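PDB 6NL1: mitochondrial edited mRNA stability factor 1 from Trypanosoma brucei, which probably acts as a Nudix-family enzyme that processes the 5' ends of mitochondrial mRNAs. Local coordinates for residues P240-L245 with W259-I264. Numbering follows the deposited sequence.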
loop_
_atom_site.group_PDB
_atom_site.type_symbol
_atom_site.label_atom_id
_atom_site.label_comp_id
_atom_site.label_asym_id
_atom_site.label_seq_id
_atom_site.Cartn_x
_atom_site.Cartn_y
_atom_site.Cartn_z
ATOM N N PRO A 240 -6.403 9.644 -1.509
ATOM C CA PRO A 240 -6.611 8.693 -2.610
ATOM C C PRO A 240 -5.282 8.148 -3.103
ATOM O O PRO A 240 -4.266 8.825 -2.980
ATOM C CB PRO A 240 -7.234 9.557 -3.715
ATOM C CG PRO A 240 -7.825 10.750 -2.998
ATOM C CD PRO A 240 -6.920 10.992 -1.819
ATOM N N GLY A 241 -5.288 6.947 -3.668
ATOM C CA GLY A 241 -4.088 6.410 -4.274
ATOM C C GLY A 241 -3.802 5.013 -3.786
ATOM O O GLY A 241 -4.112 4.677 -2.650
ATOM N N LYS A 242 -3.219 4.197 -4.652
ATOM C CA LYS A 242 -2.919 2.817 -4.294
ATOM C C LYS A 242 -1.441 2.487 -4.450
ATOM O O LYS A 242 -0.635 2.880 -3.608
ATOM C CB LYS A 242 -3.775 1.855 -5.104
ATOM C CG LYS A 242 -5.277 1.936 -4.813
ATOM C CD LYS A 242 -6.000 0.859 -5.639
ATOM C CE LYS A 242 -7.482 0.994 -5.575
ATOM N NZ LYS A 242 -8.138 -0.042 -6.415
ATOM N N TRP A 243 -1.088 1.773 -5.522
ATOM C CA TRP A 243 0.302 1.383 -5.765
ATOM C C TRP A 243 0.673 1.349 -7.253
ATOM O O TRP A 243 -0.196 1.294 -8.126
ATOM C CB TRP A 243 0.605 0.026 -5.117
ATOM C CG TRP A 243 -0.119 -1.129 -5.765
ATOM C CD1 TRP A 243 0.301 -1.862 -6.848
ATOM C CD2 TRP A 243 -1.392 -1.675 -5.382
ATOM N NE1 TRP A 243 -0.636 -2.832 -7.154
ATOM C CE2 TRP A 243 -1.681 -2.736 -6.271
ATOM C CE3 TRP A 243 -2.311 -1.376 -4.370
ATOM C CZ2 TRP A 243 -2.847 -3.493 -6.177
ATOM C CZ3 TRP A 243 -3.468 -2.132 -4.272
ATOM C CH2 TRP A 243 -3.732 -3.173 -5.177
ATOM N N THR A 244 1.972 1.385 -7.530
ATOM C CA THR A 244 2.480 1.231 -8.890
ATOM C C THR A 244 2.435 -0.233 -9.331
ATOM O O THR A 244 2.968 -1.108 -8.655
ATOM C CB THR A 244 3.950 1.681 -8.993
ATOM O OG1 THR A 244 4.730 0.945 -8.042
ATOM C CG2 THR A 244 4.100 3.180 -8.697
ATOM N N LEU A 245 1.795 -0.495 -10.467
ATOM C CA LEU A 245 1.897 -1.794 -11.122
ATOM C C LEU A 245 3.321 -1.961 -11.650
ATOM O O LEU A 245 4.054 -0.974 -11.817
ATOM C CB LEU A 245 0.891 -1.892 -12.282
ATOM C CG LEU A 245 -0.587 -1.726 -11.916
ATOM C CD1 LEU A 245 -1.446 -1.519 -13.154
ATOM C CD2 LEU A 245 -1.070 -2.927 -11.128
ATOM N N TRP A 259 -8.398 7.821 -9.814
ATOM C CA TRP A 259 -9.657 7.520 -10.496
ATOM C C TRP A 259 -10.353 6.293 -9.894
ATOM O O TRP A 259 -11.560 6.312 -9.653
ATOM C CB TRP A 259 -9.461 7.329 -12.005
ATOM C CG TRP A 259 -10.765 7.066 -12.677
ATOM C CD1 TRP A 259 -11.665 7.999 -13.106
ATOM C CD2 TRP A 259 -11.355 5.783 -12.945
ATOM N NE1 TRP A 259 -12.769 7.375 -13.644
ATOM C CE2 TRP A 259 -12.604 6.018 -13.558
ATOM C CE3 TRP A 259 -10.941 4.460 -12.738
ATOM C CZ2 TRP A 259 -13.447 4.978 -13.971
ATOM C CZ3 TRP A 259 -11.779 3.426 -13.151
ATOM C CH2 TRP A 259 -13.016 3.693 -13.758
ATOM N N GLU A 260 -9.591 5.234 -9.636
ATOM C CA GLU A 260 -10.159 4.010 -9.057
ATOM C C GLU A 260 -10.841 4.248 -7.712
ATOM O O GLU A 260 -11.833 3.594 -7.390
ATOM C CB GLU A 260 -9.096 2.910 -8.924
ATOM C CG GLU A 260 -8.560 2.437 -10.275
ATOM C CD GLU A 260 -7.555 1.297 -10.178
ATOM O OE1 GLU A 260 -7.337 0.745 -9.071
ATOM O OE2 GLU A 260 -6.979 0.948 -11.229
ATOM N N GLU A 261 -10.325 5.186 -6.924
ATOM C CA GLU A 261 -10.880 5.395 -5.588
ATOM C C GLU A 261 -11.935 6.489 -5.518
ATOM O O GLU A 261 -12.749 6.494 -4.594
ATOM C CB GLU A 261 -9.771 5.615 -4.546
ATOM C CG GLU A 261 -8.896 4.371 -4.329
ATOM C CD GLU A 261 -8.027 4.442 -3.070
ATOM O OE1 GLU A 261 -7.484 5.525 -2.773
ATOM O OE2 GLU A 261 -7.888 3.404 -2.375
ATOM N N THR A 262 -11.951 7.387 -6.506
ATOM C CA THR A 262 -12.799 8.571 -6.416
ATOM C C THR A 262 -13.599 8.861 -7.667
ATOM O O THR A 262 -14.582 9.603 -7.621
ATOM C CB THR A 262 -11.965 9.830 -6.124
ATOM O OG1 THR A 262 -11.154 10.125 -7.265
ATOM C CG2 THR A 262 -11.073 9.617 -4.906
ATOM N N GLY A 263 -13.162 8.302 -8.793
ATOM C CA GLY A 263 -13.797 8.575 -10.071
ATOM C C GLY A 263 -13.369 9.916 -10.649
ATOM O O GLY A 263 -13.929 10.378 -11.641
ATOM N N ILE A 264 -12.371 10.543 -10.032
ATOM C CA ILE A 264 -11.866 11.837 -10.504
ATOM C C ILE A 264 -10.754 11.702 -11.548
ATOM O O ILE A 264 -9.779 10.956 -11.368
ATOM C CB ILE A 264 -11.327 12.696 -9.338
ATOM C CG1 ILE A 264 -12.456 13.060 -8.375
ATOM C CG2 ILE A 264 -10.647 13.969 -9.866
ATOM C CD1 ILE A 264 -11.970 13.745 -7.115
#
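Glu261 OE1 accepts the backbone N-H of Gly241 at 2.8 Å from N, a slightly bent bond that comes in from above the carboxylate, 43° out of its plane. The same oxygen pairs with Lys238, while OE2 bonds to the hydroxyl of Tyr313, so both oxygens are taken and the carboxylate is fixed in rotation. Glu261 CG is anti to the carbonyl carbon (chi1 -66°) and the chain runs extended beyond it, carrying the acid off the last turn of helix 250-262 to the loop backbone. A second acid, one residue earlier, holds the loop further along: Lys242 NZ makes a salt bridge to Glu260 OE1 at 2.9 Å, arriving nearly along the C-O axis. The two side chains cross at about a right angle, and Arg256 holds the other oxygen, OE2. The straight lysine chain also passes Glu261, with CE 3.9 Å from Glu261 CG.

This is a divergent Nudix box, a loop-helix-loop running from Gly241 through Glu248, Arg256 and the paired glutamates to Gly263 and Ile264, with one extra residue between Gly241 and Glu248, and Thr257 where the consensus has a glutamate. Gly241 has phi 130°, where a CB would jam against the carbonyl O of Pro240. The loop also borders the nucleotide pocket: Arg202, which contacts GDP when it is bound, lies close to Gly241.

Just before the glycine, Pro240 CA lies 3.3 Å from Glu261 OE1, and the proline ring offers CG to Thr262 CG2 at 3.9 Å. That methyl is turned to the loop while Thr262 OG1 faces its own backbone, accepting Ile264 N at 3.1 Å in an ST turn and bonding to Leu258 O. Leu220 of strand 216-223 packs on Pro240 and Glu261, and Leu218 of that strand on Thr262.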